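Local coordinates for protein 3-methylaspartate ammonia-lyase (Citrobacter amalonaticus, PDB 1KKR) that catalyses the reversible, magnesium-dependent elimination of ammonia from (2S,3S)-3-methyl-L-aspartate to give mesaconate, probably as a step of the methylaspartate cycle, at residues 13-18 with 71-76; 168-173 with 382-387; 252-257 with 289-294. All blocks are in the same frame, centred on the assembly; numbering follows the deposited sequence.

Interaction 1. Residues 13-18 with 71-76; sequences SSFYFD and AVQYSG
D18 OD2 takes a hydrogen bond from Q73 NE2 at 2.9 Å, with an N-H...O angle of 164°, and another from a water that lies 2.6 Å from Y74 OH; the second oxygen, OD1, forms a salt bridge with R47 of strand 47-59. The amide donates within its own plane but reaches OD2 from above the carboxylate plane, the two flat groups being turned 56° apart. Q73 gets there with CG anti to its backbone N (chi1 169°) and an extended chain, which runs alongside F15 so that NE2 comes to the edge of the F15 ring, 3.7 Å from CE2. The backbone repeats the pairing of the same two residues: D18 N donates to Q73 O at 3.0 Å, meeting it from above the carbonyl plane, while F17 CA adds a CH...O contact to that oxygen. Two donors and a C-H thus converge on Q73 O, counting the weak bond from S75 N that accompanies the inverse gamma turn centred on Y74. The turn brings the Y74 ring beside D18, whose CB lies 3.5 Å from Y74 CE1 and whose carbonyl O lies at the ring edge. F17 completes the packing, its CD1 3.8 Å from S75 CB. A second water bridges D18 O and S75 O. K187 and D392 of the second subunit engage F15 and Y16 at the dimer interface, while Q73 touches the bound methylaspartate and V72 lies near the proton acceptor K331. A loop of the N-terminal domain, pinned to that domain's first strand and leaning over the substrate, is consistent with the capping of the barrel's active site by this domain in the enolase superfamily.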
loop_
_atom_site.group_PDB
_atom_site.type_symbol
_atom_site.label_atom_id
_atom_site.label_comp_id
_atom_site.label_asym_id
_atom_site.label_seq_id
_atom_site.Cartn_x
_atom_site.Cartn_y
_atom_site.Cartn_z
ATOM N N SER A 13 -3.909 -5.493 -8.550
ATOM C CA SER A 13 -3.908 -5.855 -7.130
ATOM C C SER A 13 -2.487 -5.576 -6.635
ATOM O O SER A 13 -1.623 -5.187 -7.444
ATOM C CB SER A 13 -4.279 -7.312 -6.955
ATOM O OG SER A 13 -3.271 -8.188 -7.402
ATOM N N SER A 14 -2.258 -5.743 -5.337
ATOM C CA SER A 14 -0.990 -5.406 -4.669
ATOM C C SER A 14 0.105 -6.501 -4.709
ATOM O O SER A 14 1.103 -6.391 -4.016
ATOM C CB SER A 14 -1.224 -4.867 -3.244
ATOM O OG SER A 14 -1.784 -3.538 -3.209
ATOM N N PHE A 15 -0.065 -7.544 -5.513
ATOM C CA PHE A 15 1.032 -8.481 -5.733
ATOM C C PHE A 15 0.984 -9.177 -7.086
ATOM O O PHE A 15 0.914 -8.504 -8.091
ATOM C CB PHE A 15 1.290 -9.420 -4.547
ATOM C CG PHE A 15 2.749 -9.875 -4.449
ATOM C CD1 PHE A 15 3.786 -8.973 -4.323
ATOM C CD2 PHE A 15 3.064 -11.213 -4.524
ATOM C CE1 PHE A 15 5.089 -9.415 -4.308
ATOM C CE2 PHE A 15 4.354 -11.647 -4.456
ATOM C CZ PHE A 15 5.365 -10.768 -4.356
ATOM N N TYR A 16 1.203 -10.487 -7.131
ATOM C CA TYR A 16 1.374 -11.206 -8.373
ATOM C C TYR A 16 0.550 -12.463 -8.268
ATOM O O TYR A 16 0.369 -13.019 -7.182
ATOM C CB TYR A 16 2.917 -11.513 -8.653
ATOM C CG TYR A 16 3.582 -10.176 -8.849
ATOM C CD1 TYR A 16 3.959 -9.398 -7.758
ATOM C CD2 TYR A 16 3.666 -9.619 -10.112
ATOM C CE1 TYR A 16 4.454 -8.148 -7.921
ATOM C CE2 TYR A 16 4.149 -8.390 -10.290
ATOM C CZ TYR A 16 4.513 -7.630 -9.206
ATOM O OH TYR A 16 4.922 -6.364 -9.488
ATOM N N PHE A 17 0.008 -12.874 -9.396
ATOM C CA PHE A 17 -0.429 -14.237 -9.536
ATOM C C PHE A 17 0.780 -15.142 -9.767
ATOM O O PHE A 17 1.490 -14.936 -10.740
ATOM C CB PHE A 17 -1.327 -14.383 -10.744
ATOM C CG PHE A 17 -2.612 -13.675 -10.603
ATOM C CD1 PHE A 17 -3.277 -13.725 -9.434
ATOM C CD2 PHE A 17 -3.138 -12.933 -11.633
ATOM C CE1 PHE A 17 -4.480 -13.089 -9.285
ATOM C CE2 PHE A 17 -4.348 -12.282 -11.477
ATOM C CZ PHE A 17 -5.009 -12.366 -10.314
ATOM N N ASP A 18 0.962 -16.170 -8.936
ATOM C CA ASP A 18 2.062 -17.127 -9.103
ATOM C C ASP A 18 1.530 -18.535 -9.395
ATOM O O ASP A 18 0.570 -19.000 -8.764
ATOM C CB ASP A 18 2.955 -17.192 -7.850
ATOM C CG ASP A 18 3.861 -15.961 -7.670
ATOM O OD1 ASP A 18 4.121 -15.222 -8.659
ATOM O OD2 ASP A 18 4.396 -15.712 -6.557
ATOM N N ALA A 71 -8.218 -12.257 -5.943
ATOM C CA ALA A 71 -7.868 -13.658 -5.604
ATOM C C ALA A 71 -6.480 -13.803 -4.969
ATOM O O ALA A 71 -5.631 -12.933 -5.067
ATOM C CB ALA A 71 -8.000 -14.580 -6.813
ATOM N N VAL A 72 -6.306 -14.866 -4.208
ATOM C CA VAL A 72 -5.012 -15.181 -3.620
ATOM C C VAL A 72 -3.889 -15.267 -4.660
ATOM O O VAL A 72 -4.098 -15.500 -5.873
ATOM C CB VAL A 72 -5.070 -16.513 -2.868
ATOM C CG1 VAL A 72 -6.022 -16.418 -1.727
ATOM C CG2 VAL A 72 -5.574 -17.616 -3.767
ATOM N N GLN A 73 -2.687 -15.077 -4.137
ATOM C CA GLN A 73 -1.478 -15.146 -4.904
ATOM C C GLN A 73 -1.452 -16.406 -5.746
ATOM O O GLN A 73 -1.240 -16.358 -6.970
ATOM C CB GLN A 73 -0.280 -14.992 -3.951
ATOM C CG GLN A 73 1.069 -15.288 -4.508
ATOM C CD GLN A 73 2.140 -15.163 -3.461
ATOM O OE1 GLN A 73 1.821 -15.073 -2.263
ATOM N NE2 GLN A 73 3.413 -15.184 -3.885
ATOM N N TYR A 74 -1.734 -17.537 -5.140
ATOM C CA TYR A 74 -1.742 -18.764 -5.919
ATOM C C TYR A 74 -3.159 -19.027 -6.535
ATOM O O TYR A 74 -3.810 -19.990 -6.243
ATOM C CB TYR A 74 -1.240 -19.869 -5.018
ATOM C CG TYR A 74 0.172 -19.604 -4.526
ATOM C CD1 TYR A 74 1.218 -19.403 -5.426
ATOM C CD2 TYR A 74 0.454 -19.561 -3.178
ATOM C CE1 TYR A 74 2.503 -19.149 -4.997
ATOM C CE2 TYR A 74 1.731 -19.295 -2.739
ATOM C CZ TYR A 74 2.753 -19.098 -3.658
ATOM O OH TYR A 74 4.034 -18.867 -3.235
ATOM N N SER A 75 -3.615 -18.140 -7.401
ATOM C CA SER A 75 -4.980 -18.191 -7.935
ATOM C C SER A 75 -4.970 -19.428 -8.846
ATOM O O SER A 75 -4.109 -19.532 -9.695
ATOM C CB SER A 75 -5.284 -16.848 -8.642
ATOM O OG SER A 75 -6.152 -16.899 -9.767
ATOM N N GLY A 76 -5.877 -20.380 -8.597
ATOM C CA GLY A 76 -5.868 -21.710 -9.210
ATOM C C GLY A 76 -5.290 -22.878 -8.379
ATOM O O GLY A 76 -4.488 -23.554 -8.992
HETATM O O HOH W 1 -1.230 -20.846 -8.800
HETATM O O HOH W 2 5.559 -17.625 -4.940
#

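Interaction 2. Residues 168-173 with 382-387; sequences PLFGQS and RMLIKP. With 2AS ((2S,3S)-3-methyl-aspartic acid), chain E.
Q172 holds the bound (2S,3S)-3-methyl-aspartic acid with both ends of its amide, at the mouth of the parallel barrel of the C-terminal, TIM-barrel-like domain. OE1 accepts from the amino N of the ligand at 2.8 Å, and NE2 donates to the ligand carboxylate O at 3.1 Å; with the amide engaged on both sides, its flip is defined. The substrate's C4 methyl meets L384 CD2 at 3.9 Å, and the same methyl of L384 lies against Q172 NE2, so one leucine branch abuts both substrate and binding residue. H194, assigned as the transition-state stabiliser, and C361 border the same amide and also hydrogen-bond the ligand.

The next shell ties Q172 through water to I385, just beyond strand 382-384. One water accepts from NE2, another from Q172 N, and both donate to I385 O, which thus accepts two hydrogen bonds. Behind them, strands 169-170 and 382-384 pair in parallel register, L169 beside M383 and F170 beside L384. M383 N donates to P168 O, F170 N to M383 O, and I385 N to F170 O, the last nearly straight at 172°.

The faces of the sheet differ. L169 and the selenomethionine M383 share one, turned to the surrounding helices, where L169 packs on helix 392-410. F170 and L384 share the other, turned into the barrel. F170 has CG anti to the backbone N (chi1 169°), which sends its ring across L384 and into a stack on H236; R382, whose NH1 bonds H236, brings its CG to F170 CB. Past the strand ends, I385 folds back over the first strand, and its CD1 settles 3.6 Å from L169 CB and equally close to F170 C.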
loop_
_atom_site.group_PDB
_atom_site.type_symbol
_atom_site.label_atom_id
_atom_site.label_comp_id
_atom_site.label_asym_id
_atom_site.label_seq_id
_atom_site.Cartn_x
_atom_site.Cartn_y
_atom_site.Cartn_z
ATOM N N PRO A 168 -5.504 -7.578 17.249
ATOM C CA PRO A 168 -4.073 -7.780 17.030
ATOM C C PRO A 168 -3.750 -7.991 15.549
ATOM O O PRO A 168 -4.352 -8.815 14.887
ATOM C CB PRO A 168 -3.769 -9.054 17.815
ATOM C CG PRO A 168 -4.914 -9.184 18.861
ATOM C CD PRO A 168 -6.071 -8.572 18.165
ATOM N N LEU A 169 -2.736 -7.282 15.085
ATOM C CA LEU A 169 -2.300 -7.316 13.695
ATOM C C LEU A 169 -1.067 -8.165 13.508
ATOM O O LEU A 169 -0.205 -8.241 14.372
ATOM C CB LEU A 169 -2.025 -5.928 13.159
ATOM C CG LEU A 169 -3.134 -4.920 13.439
ATOM C CD1 LEU A 169 -2.790 -3.644 12.796
ATOM C CD2 LEU A 169 -4.520 -5.420 12.954
ATOM N N PHE A 170 -1.010 -8.809 12.354
ATOM C CA PHE A 170 0.099 -9.702 12.011
ATOM C C PHE A 170 0.788 -9.320 10.703
ATOM O O PHE A 170 0.146 -9.234 9.651
ATOM C CB PHE A 170 -0.466 -11.126 11.967
ATOM C CG PHE A 170 0.456 -12.191 11.364
ATOM C CD1 PHE A 170 1.790 -12.284 11.691
ATOM C CD2 PHE A 170 -0.075 -13.179 10.533
ATOM C CE1 PHE A 170 2.581 -13.322 11.186
ATOM C CE2 PHE A 170 0.719 -14.173 10.006
ATOM C CZ PHE A 170 2.061 -14.247 10.332
ATOM N N GLY A 171 2.102 -9.090 10.769
ATOM C CA GLY A 171 2.888 -8.660 9.619
ATOM C C GLY A 171 3.607 -9.803 8.937
ATOM O O GLY A 171 4.108 -10.726 9.587
ATOM N N GLN A 172 3.632 -9.761 7.599
ATOM C CA GLN A 172 4.232 -10.853 6.856
ATOM C C GLN A 172 5.374 -10.284 6.097
ATOM O O GLN A 172 5.269 -9.227 5.507
ATOM C CB GLN A 172 3.223 -11.569 5.961
ATOM C CG GLN A 172 2.730 -10.858 4.651
ATOM C CD GLN A 172 2.027 -11.871 3.752
ATOM O OE1 GLN A 172 2.482 -13.039 3.640
ATOM N NE2 GLN A 172 0.903 -11.468 3.158
ATOM N N SER A 173 6.479 -10.987 6.117
ATOM C CA SER A 173 7.691 -10.425 5.596
ATOM C C SER A 173 8.041 -10.808 4.160
ATOM O O SER A 173 8.951 -10.202 3.568
ATOM C CB SER A 173 8.814 -11.003 6.423
ATOM O OG SER A 173 8.927 -12.430 6.179
ATOM N N ARG A 382 -6.749 -12.389 15.581
ATOM C CA ARG A 382 -5.623 -11.944 14.781
ATOM C C ARG A 382 -6.121 -11.587 13.392
ATOM O O ARG A 382 -7.063 -12.223 12.911
ATOM C CB ARG A 382 -4.636 -13.105 14.662
ATOM C CG ARG A 382 -3.260 -12.749 14.169
ATOM C CD ARG A 382 -2.249 -13.897 14.320
ATOM N NE ARG A 382 -2.091 -14.133 15.756
ATOM C CZ ARG A 382 -1.439 -15.098 16.393
ATOM N NH1 ARG A 382 -0.730 -16.037 15.810
ATOM N NH2 ARG A 382 -1.526 -15.100 17.708
HETATM N N MSE A 383 -5.505 -10.563 12.806
HETATM C CA MSE A 383 -5.778 -10.079 11.430
HETATM C C MSE A 383 -4.439 -9.817 10.722
HETATM O O MSE A 383 -3.532 -9.140 11.227
HETATM C CB MSE A 383 -6.626 -8.791 11.440
HETATM C CG MSE A 383 -6.946 -8.203 10.055
HETATM SE SE MSE A 383 -8.264 -6.892 10.154
HETATM C CE MSE A 383 -8.972 -7.493 9.637
ATOM N N LEU A 384 -4.352 -10.351 9.508
ATOM C CA LEU A 384 -3.240 -10.087 8.585
ATOM C C LEU A 384 -3.198 -8.665 8.150
ATOM O O LEU A 384 -4.171 -8.106 7.678
ATOM C CB LEU A 384 -3.347 -11.002 7.384
ATOM C CG LEU A 384 -2.256 -10.836 6.314
ATOM C CD1 LEU A 384 -0.957 -11.292 6.956
ATOM C CD2 LEU A 384 -2.572 -11.692 5.079
ATOM N N ILE A 385 -2.009 -8.109 8.258
ATOM C CA ILE A 385 -1.713 -6.847 7.642
ATOM C C ILE A 385 -1.597 -7.099 6.124
ATOM O O ILE A 385 -0.779 -7.905 5.644
ATOM C CB ILE A 385 -0.430 -6.259 8.260
ATOM C CG1 ILE A 385 -0.741 -5.903 9.687
ATOM C CG2 ILE A 385 0.028 -5.004 7.590
ATOM C CD1 ILE A 385 0.474 -5.720 10.577
ATOM N N LYS A 386 -2.360 -6.342 5.345
ATOM C CA LYS A 386 -2.383 -6.562 3.911
ATOM C C LYS A 386 -2.993 -5.390 3.202
ATOM O O LYS A 386 -3.553 -4.482 3.833
ATOM C CB LYS A 386 -3.264 -7.795 3.656
ATOM C CG LYS A 386 -4.757 -7.548 4.071
ATOM C CD LYS A 386 -5.636 -8.797 4.038
ATOM C CE LYS A 386 -7.150 -8.498 4.087
ATOM N NZ LYS A 386 -7.913 -9.790 3.846
ATOM N N PRO A 387 -2.895 -5.353 1.879
ATOM C CA PRO A 387 -2.211 -6.311 1.027
ATOM C C PRO A 387 -0.754 -5.883 0.857
ATOM O O PRO A 387 -0.312 -5.003 1.584
ATOM C CB PRO A 387 -2.952 -6.116 -0.306
ATOM C CG PRO A 387 -3.220 -4.633 -0.346
ATOM C CD PRO A 387 -3.416 -4.241 1.091
HETATM C C 2AS E . -0.290 -14.622 0.927
HETATM O O 2AS E . 0.036 -13.432 0.936
HETATM C CA 2AS E . 0.427 -15.671 1.803
HETATM N N 2AS E . 1.807 -15.295 2.168
HETATM C CB 2AS E . -0.476 -16.056 3.016
HETATM C CG 2AS E . 0.091 -17.231 3.786
HETATM O OD1 2AS E . -0.586 -17.910 4.556
HETATM C C4 2AS E . -0.776 -14.968 4.045
HETATM O OD2 2AS E . 1.256 -17.522 3.584
HETATM O OXT 2AS E . -1.226 -14.966 0.200
HETATM O O HOH W 3 -0.028 -8.726 3.018
HETATM O O HOH W 4 2.072 -7.675 6.331
#

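Interaction 3. Residues 252-257 with 289-294; sequences VRCAEY and TAITKE
A255 CB presses into the aliphatic part of E294, 3.4 Å from its CG and 3.5 Å from its CB, the closest approach between segments 252-257 and 289-294. A residue as small as alanine at this point goes with the short distance between the axes of the two segments, 8.2 Å at its least, with a crossing angle of -50°. The A255 and I291 alpha carbons are the nearest pair, 5.3 Å from each other, and A255 CB also touches I291 O. No hydrogen bond joins the two segments, so packing alone makes the contact.

On the inner side, I291 reaches across with CD1 at the end of an extended branch (chi2 173°) and meets C254 CB at 3.8 Å. This apolar pair is buried, and V276 in a loop touches both partners; I291 further touches I304 of strand 303-306, linking the helix pair to the barrel wall.

The outer side is looser. V252 is solvent-exposed, and both its methyls lie against one face of the E294 carboxylate, CG1 3.9 Å from OE2 and CG2 near OE1. E294 turns there because its chain, anti to the backbone N at chi1, bends at chi2 (75°), which sets the carboxylate beside the valine. Its charge is answered by R297, one turn further along helix 281-297, whose NH2 forms a salt bridge with OE2. The glutamate therefore plays a double part, methylenes against the alanine and charged end toward exposed V252 and R297.

Successive helices, each following a parallel strand, packed against each other and against the barrel wall, here at strand 303-306, are what the outer layer of a TIM-type barrel is built from.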
loop_
_atom_site.group_PDB
_atom_site.type_symbol
_atom_site.label_atom_id
_atom_site.label_comp_id
_atom_site.label_asym_id
_atom_site.label_seq_id
_atom_site.Cartn_x
_atom_site.Cartn_y
_atom_site.Cartn_z
ATOM N N VAL A 252 4.290 -37.221 15.545
ATOM C CA VAL A 252 4.902 -37.159 16.870
ATOM C C VAL A 252 6.226 -36.454 16.736
ATOM O O VAL A 252 6.597 -35.578 17.518
ATOM C CB VAL A 252 5.054 -38.557 17.476
ATOM C CG1 VAL A 252 6.148 -38.628 18.538
ATOM C CG2 VAL A 252 3.745 -38.995 18.054
ATOM N N ARG A 253 6.952 -36.803 15.704
ATOM C CA ARG A 253 8.250 -36.218 15.572
ATOM C C ARG A 253 8.089 -34.766 15.214
ATOM O O ARG A 253 8.908 -33.953 15.612
ATOM C CB ARG A 253 9.076 -36.950 14.531
ATOM C CG ARG A 253 9.634 -38.292 15.081
ATOM C CD ARG A 253 10.215 -39.208 14.033
ATOM N NE ARG A 253 11.431 -38.652 13.452
ATOM C CZ ARG A 253 11.789 -38.797 12.170
ATOM N NH1 ARG A 253 11.029 -39.509 11.351
ATOM N NH2 ARG A 253 12.910 -38.250 11.708
ATOM N N CYS A 254 7.045 -34.444 14.465
ATOM C CA CYS A 254 6.857 -33.066 14.064
ATOM C C CYS A 254 6.648 -32.281 15.358
ATOM O O CYS A 254 7.272 -31.234 15.594
ATOM C CB CYS A 254 5.655 -32.876 13.137
ATOM S SG CYS A 254 5.876 -33.531 11.475
ATOM N N ALA A 255 5.759 -32.797 16.195
ATOM C CA ALA A 255 5.436 -32.118 17.458
ATOM C C ALA A 255 6.689 -31.897 18.259
ATOM O O ALA A 255 6.935 -30.835 18.830
ATOM C CB ALA A 255 4.502 -32.941 18.248
ATOM N N GLU A 256 7.510 -32.928 18.283
ATOM C CA GLU A 256 8.677 -32.857 19.104
ATOM C C GLU A 256 9.574 -31.715 18.660
ATOM O O GLU A 256 10.101 -30.936 19.478
ATOM C CB GLU A 256 9.445 -34.178 19.061
ATOM C CG GLU A 256 10.641 -34.069 19.978
ATOM C CD GLU A 256 11.891 -34.803 19.541
ATOM O OE1 GLU A 256 11.804 -35.967 19.056
ATOM O OE2 GLU A 256 12.975 -34.202 19.759
ATOM N N TYR A 257 9.756 -31.595 17.356
ATOM C CA TYR A 257 10.637 -30.530 16.884
ATOM C C TYR A 257 9.997 -29.162 17.197
ATOM O O TYR A 257 10.657 -28.212 17.630
ATOM C CB TYR A 257 10.840 -30.652 15.390
ATOM C CG TYR A 257 11.399 -29.425 14.777
ATOM C CD1 TYR A 257 12.724 -29.097 14.959
ATOM C CD2 TYR A 257 10.609 -28.580 14.014
ATOM C CE1 TYR A 257 13.270 -27.959 14.370
ATOM C CE2 TYR A 257 11.147 -27.430 13.415
ATOM C CZ TYR A 257 12.478 -27.126 13.606
ATOM O OH TYR A 257 13.068 -26.009 13.052
ATOM N N THR A 289 -4.545 -32.749 14.066
ATOM C CA THR A 289 -4.996 -33.299 15.345
ATOM C C THR A 289 -3.910 -34.059 16.073
ATOM O O THR A 289 -3.626 -33.778 17.264
ATOM C CB THR A 289 -6.175 -34.207 15.107
ATOM O OG1 THR A 289 -7.245 -33.417 14.579
ATOM C CG2 THR A 289 -6.732 -34.762 16.388
ATOM N N ALA A 290 -3.293 -35.022 15.377
ATOM C CA ALA A 290 -2.225 -35.799 16.029
ATOM C C ALA A 290 -1.066 -34.913 16.469
ATOM O O ALA A 290 -0.536 -35.102 17.550
ATOM C CB ALA A 290 -1.730 -36.935 15.158
ATOM N N ILE A 291 -0.669 -33.922 15.676
ATOM C CA ILE A 291 0.408 -33.041 16.146
ATOM C C ILE A 291 0.004 -32.263 17.456
ATOM O O ILE A 291 0.797 -32.119 18.383
ATOM C CB ILE A 291 0.806 -32.045 15.052
ATOM C CG1 ILE A 291 1.699 -32.712 13.993
ATOM C CG2 ILE A 291 1.564 -30.838 15.658
ATOM C CD1 ILE A 291 2.012 -31.777 12.735
ATOM N N THR A 292 -1.226 -31.767 17.512
ATOM C CA THR A 292 -1.712 -30.956 18.627
ATOM C C THR A 292 -1.694 -31.849 19.937
ATOM O O THR A 292 -1.117 -31.476 20.972
ATOM C CB THR A 292 -3.169 -30.449 18.246
ATOM O OG1 THR A 292 -3.120 -29.409 17.236
ATOM C CG2 THR A 292 -3.927 -29.849 19.449
ATOM N N LYS A 293 -2.263 -33.063 19.840
ATOM C CA LYS A 293 -2.246 -34.080 20.938
ATOM C C LYS A 293 -0.845 -34.304 21.557
ATOM O O LYS A 293 -0.672 -34.262 22.789
ATOM C CB LYS A 293 -2.961 -35.373 20.495
ATOM C CG LYS A 293 -2.611 -36.722 21.267
ATOM C CD LYS A 293 -3.287 -38.031 20.575
ATOM C CE LYS A 293 -3.930 -39.138 21.519
ATOM N NZ LYS A 293 -5.225 -39.786 20.955
ATOM N N GLU A 294 0.158 -34.464 20.704
ATOM C CA GLU A 294 1.525 -34.664 21.173
ATOM C C GLU A 294 2.088 -33.395 21.855
ATOM O O GLU A 294 2.688 -33.525 22.921
ATOM C CB GLU A 294 2.436 -35.180 20.048
ATOM C CG GLU A 294 3.880 -35.403 20.478
ATOM C CD GLU A 294 4.085 -36.651 21.334
ATOM O OE1 GLU A 294 3.095 -37.364 21.602
ATOM O OE2 GLU A 294 5.208 -36.790 21.851
#

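How the interactions relate
From the N terminus, interaction 1 comes first: it brings the loop after strand 64-69 back to the end of strand 3-18, closing a loop of 52 residues within the N-terminal domain. Interaction 2 opens only afterwards and spans 208 residues, joining the first and last strands of the parallel barrel and so closing the ring. Interaction 3 lies within that span, a local closure between successive helices of the outer layer, its nearest atoms about 14 Å from interaction 2. Interactions 1 and 2 touch across the domain boundary, where S14 OG packs on P387 CG at 3.4 Å, and both approach the substrate; interaction 3 stays peripheral.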